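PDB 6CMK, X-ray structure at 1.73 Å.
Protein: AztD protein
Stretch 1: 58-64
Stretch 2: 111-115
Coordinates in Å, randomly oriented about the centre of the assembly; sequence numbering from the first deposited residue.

Stretch 1, residues 58-64: KLATFNV
Stretch 2 (111-115) APKLL

Residues 58-63 form a strand, and Val64 leaves it as loop. In the second stretch Ala111 and Pro112 are loop and lead into a strand that begins at Lys113. The two strand axes run in broadly the same direction, 34° apart, with a closest approach of 8.3 Å. The register is set by Ala60 CA to Pro112 CA at 7.1 Å and Phe62 CA to Leu114 CA at 7.2 Å. These spacings exceed those of hydrogen-bonded neighbours in a sheet, and no hydrogen bond crosses between the stretches; the contact rests on van der Waals packing of side chains against side chains and backbone, with 288 Å² buried over both sides.

Most of stretch 1 is extended, with phi/psi of -167/153 at Ala60, -125/126 at Thr61 and -112/129 at Phe62, but Leu59 departs at -97/-34. Pro112 (-66/151), Lys113 (-153/152) and Leu114 (-76/126) are likewise extended, so side chains alternate: Pro112 and Leu114 direct CA-to-CB toward stretch 1, whereas Lys113 points away.

Pro112, with a C-gamma endo ring, receives Leu59 and Ala60. Its CG lies 4.3 Å from Leu59 CB and 4.0 Å from Ala60 CB, apolar contacts at van der Waals range. Ala60 points CA-to-CB toward stretch 2, so its methyl meets the ring directly.

Of the stretch 1 residues, Phe62 has the most surface covered by stretch 2, 77 Å². With chi1 -63° (m) and chi2 -54°, its ring reaches the second backbone: Phe62 CZ is 4.2 Å from Pro112 CB and 3.6 Å from Lys113 CA, while Phe62 CE1 is 3.7 Å from Leu114 N. Pro112 O sits at the ring edge, near its plane, 3.8 Å from Phe62 CZ. Leu114, its chi1 off-well at -109° and chi2 t, brings CG to 3.9 Å from Phe62 CD1, a hydrophobic pairing. Leu114 CD1 also approaches Asn63 O at 4.0 Å, although the Asn63 side chain (chi1 m) starts away from stretch 2.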

ATOM      1  N   LYS B  58     -14.343   2.285 -25.102  1.00 30.03           N
ATOM      2  CA  LYS B  58     -14.942   1.048 -24.629  1.00 39.87           C
ATOM      3  C   LYS B  58     -13.924  -0.079 -24.744  1.00 33.42           C
ATOM      4  O   LYS B  58     -13.390  -0.335 -25.827  1.00 40.33           O
ATOM      5  CB  LYS B  58     -16.198   0.730 -25.442  1.00 44.35           C
ATOM      6  CG  LYS B  58     -17.147   1.912 -25.650  1.00 58.10           C
ATOM      7  CD  LYS B  58     -17.985   2.209 -24.415  1.00 76.41           C
ATOM      8  CE  LYS B  58     -19.142   1.228 -24.272  1.00 86.29           C
ATOM      9  NZ  LYS B  58     -19.887   1.426 -22.997  1.00 83.17           N
ATOM     10  N   LEU B  59     -13.645  -0.741 -23.627  1.00 21.64           N
ATOM     11  CA  LEU B  59     -12.719  -1.861 -23.615  1.00 23.89           C
ATOM     12  C   LEU B  59     -13.418  -3.207 -23.704  1.00 25.29           C
ATOM     13  O   LEU B  59     -12.873  -4.137 -24.311  1.00 27.50           O
ATOM     14  CB  LEU B  59     -11.867  -1.820 -22.341  1.00 24.81           C
ATOM     15  CG  LEU B  59     -10.553  -1.036 -22.353  1.00 34.46           C
ATOM     16  CD1 LEU B  59     -10.594   0.188 -23.258  1.00 36.74           C
ATOM     17  CD2 LEU B  59     -10.199  -0.635 -20.922  1.00 32.25           C
ATOM     18  N   ALA B  60     -14.605  -3.343 -23.114  1.00 24.07           N
ATOM     19  CA  ALA B  60     -15.277  -4.635 -23.094  1.00 28.86           C
ATOM     20  C   ALA B  60     -16.720  -4.458 -22.662  1.00 28.63           C
ATOM     21  O   ALA B  60     -17.063  -3.510 -21.949  1.00 24.08           O
ATOM     22  CB  ALA B  60     -14.575  -5.622 -22.152  1.00 26.58           C
ATOM     23  N   THR B  61     -17.556  -5.380 -23.120  1.00 26.39           N
ATOM     24  CA  THR B  61     -18.911  -5.556 -22.624  1.00 30.79           C
ATOM     25  C   THR B  61     -19.043  -7.007 -22.190  1.00 34.78           C
ATOM     26  O   THR B  61     -18.738  -7.918 -22.963  1.00 29.22           O
ATOM     27  CB  THR B  61     -19.949  -5.215 -23.695  1.00 32.28           C
ATOM     28  OG1 THR B  61     -19.777  -3.859 -24.112  1.00 31.89           O
ATOM     29  CG2 THR B  61     -21.359  -5.394 -23.163  1.00 34.82           C
ATOM     30  N   PHE B  62     -19.470  -7.219 -20.953  1.00 27.56           N
ATOM     31  CA  PHE B  62     -19.666  -8.557 -20.419  1.00 21.63           C
ATOM     32  C   PHE B  62     -21.147  -8.792 -20.199  1.00 26.07           C
ATOM     33  O   PHE B  62     -21.826  -7.978 -19.562  1.00 27.53           O
ATOM     34  CB  PHE B  62     -18.914  -8.750 -19.107  1.00 23.60           C
ATOM     35  CG  PHE B  62     -17.439  -8.643 -19.248  1.00 21.21           C
ATOM     36  CD1 PHE B  62     -16.763  -9.419 -20.172  1.00 33.46           C
ATOM     37  CD2 PHE B  62     -16.725  -7.754 -18.473  1.00 28.59           C
ATOM     38  CE1 PHE B  62     -15.396  -9.320 -20.314  1.00 31.78           C
ATOM     39  CE2 PHE B  62     -15.362  -7.653 -18.607  1.00 24.11           C
ATOM     40  CZ  PHE B  62     -14.694  -8.432 -19.532  1.00 29.62           C
ATOM     41  N   ASN B  63     -21.637  -9.906 -20.714  1.00 25.75           N
ATOM     42  CA  ASN B  63     -23.005 -10.319 -20.460  1.00 31.01           C
ATOM     43  C   ASN B  63     -23.017 -11.279 -19.281  1.00 32.19           C
ATOM     44  O   ASN B  63     -22.280 -12.273 -19.267  1.00 35.52           O
ATOM     45  CB  ASN B  63     -23.616 -10.961 -21.706  1.00 34.52           C
ATOM     46  CG  ASN B  63     -23.616 -10.019 -22.891  1.00 40.73           C
ATOM     47  OD1 ASN B  63     -24.319  -9.009 -22.892  1.00 32.10           O
ATOM     48  ND2 ASN B  63     -22.812 -10.333 -23.900  1.00 46.50           N
ATOM     49  N   VAL B  64     -23.836 -10.962 -18.284  1.00 28.16           N
ATOM     50  CA  VAL B  64     -23.987 -11.814 -17.114  1.00 30.35           C
ATOM     51  C   VAL B  64     -25.451 -12.235 -17.066  1.00 30.76           C
ATOM     52  O   VAL B  64     -26.164 -12.122 -18.070  1.00 28.36           O
ATOM     53  CB  VAL B  64     -23.512 -11.099 -15.832  1.00 25.70           C
ATOM     54  CG1 VAL B  64     -22.006 -10.859 -15.891  1.00 30.02           C
ATOM     55  CG2 VAL B  64     -24.239  -9.775 -15.610  1.00 24.94           C
ATOM     56  N   ALA B 111      -5.961  -7.229 -21.048  1.00 24.47           N
ATOM     57  CA  ALA B 111      -7.361  -6.991 -21.352  1.00 27.10           C
ATOM     58  C   ALA B 111      -8.223  -7.449 -20.179  1.00 20.91           C
ATOM     59  O   ALA B 111      -7.901  -8.448 -19.527  1.00 24.81           O
ATOM     60  CB  ALA B 111      -7.789  -7.734 -22.616  1.00 29.46           C
ATOM     61  N   PRO B 112      -9.308  -6.745 -19.871  1.00 18.31           N
ATOM     62  CA  PRO B 112     -10.233  -7.244 -18.851  1.00 19.04           C
ATOM     63  C   PRO B 112     -10.887  -8.522 -19.348  1.00 18.07           C
ATOM     64  O   PRO B 112     -11.038  -8.733 -20.550  1.00 23.65           O
ATOM     65  CB  PRO B 112     -11.248  -6.102 -18.700  1.00 23.01           C
ATOM     66  CG  PRO B 112     -11.232  -5.431 -20.046  1.00 21.65           C
ATOM     67  CD  PRO B 112      -9.812  -5.528 -20.527  1.00 21.31           C
ATOM     68  N   LYS B 113     -11.253  -9.398 -18.417  1.00 22.75           N
ATOM     69  CA  LYS B 113     -11.883 -10.642 -18.833  1.00 23.86           C
ATOM     70  C   LYS B 113     -12.801 -11.186 -17.748  1.00 20.08           C
ATOM     71  O   LYS B 113     -12.607 -10.950 -16.550  1.00 20.55           O
ATOM     72  CB  LYS B 113     -10.832 -11.692 -19.219  1.00 39.20           C
ATOM     73  CG  LYS B 113      -9.953 -12.176 -18.081  1.00 42.58           C
ATOM     74  CD  LYS B 113      -8.886 -13.133 -18.592  1.00 62.20           C
ATOM     75  CE  LYS B 113      -7.767 -13.332 -17.579  1.00 89.59           C
ATOM     76  NZ  LYS B 113      -6.912 -12.122 -17.419  1.00103.40           N
ATOM     77  N   LEU B 114     -13.816 -11.913 -18.194  1.00 18.26           N
ATOM     78  CA  LEU B 114     -14.688 -12.634 -17.283  1.00 18.07           C
ATOM     79  C   LEU B 114     -13.958 -13.875 -16.795  1.00 28.15           C
ATOM     80  O   LEU B 114     -13.471 -14.672 -17.602  1.00 34.29           O
ATOM     81  CB  LEU B 114     -15.984 -13.031 -17.984  1.00 23.40           C
ATOM     82  CG  LEU B 114     -17.288 -12.331 -17.614  1.00 35.76           C
ATOM     83  CD1 LEU B 114     -18.398 -12.895 -18.485  1.00 38.52           C
ATOM     84  CD2 LEU B 114     -17.633 -12.505 -16.147  1.00 27.63           C
ATOM     85  N   LEU B 115     -13.866 -14.024 -15.492  1.00 22.88           N
ATOM     86  CA  LEU B 115     -13.222 -15.198 -14.938  1.00 20.03           C
ATOM     87  C   LEU B 115     -14.221 -16.333 -14.808  1.00 17.63           C
ATOM     88  O   LEU B 115     -15.440 -16.116 -14.827  1.00 23.54           O
ATOM     89  CB  LEU B 115     -12.616 -14.871 -13.582  1.00 16.65           C
ATOM     90  CG  LEU B 115     -11.367 -13.990 -13.639  1.00 20.81           C
ATOM     91  CD1 LEU B 115     -11.044 -13.453 -12.259  1.00 28.01           C
ATOM     92  CD2 LEU B 115     -10.171 -14.740 -14.226  1.00 29.68           C
TER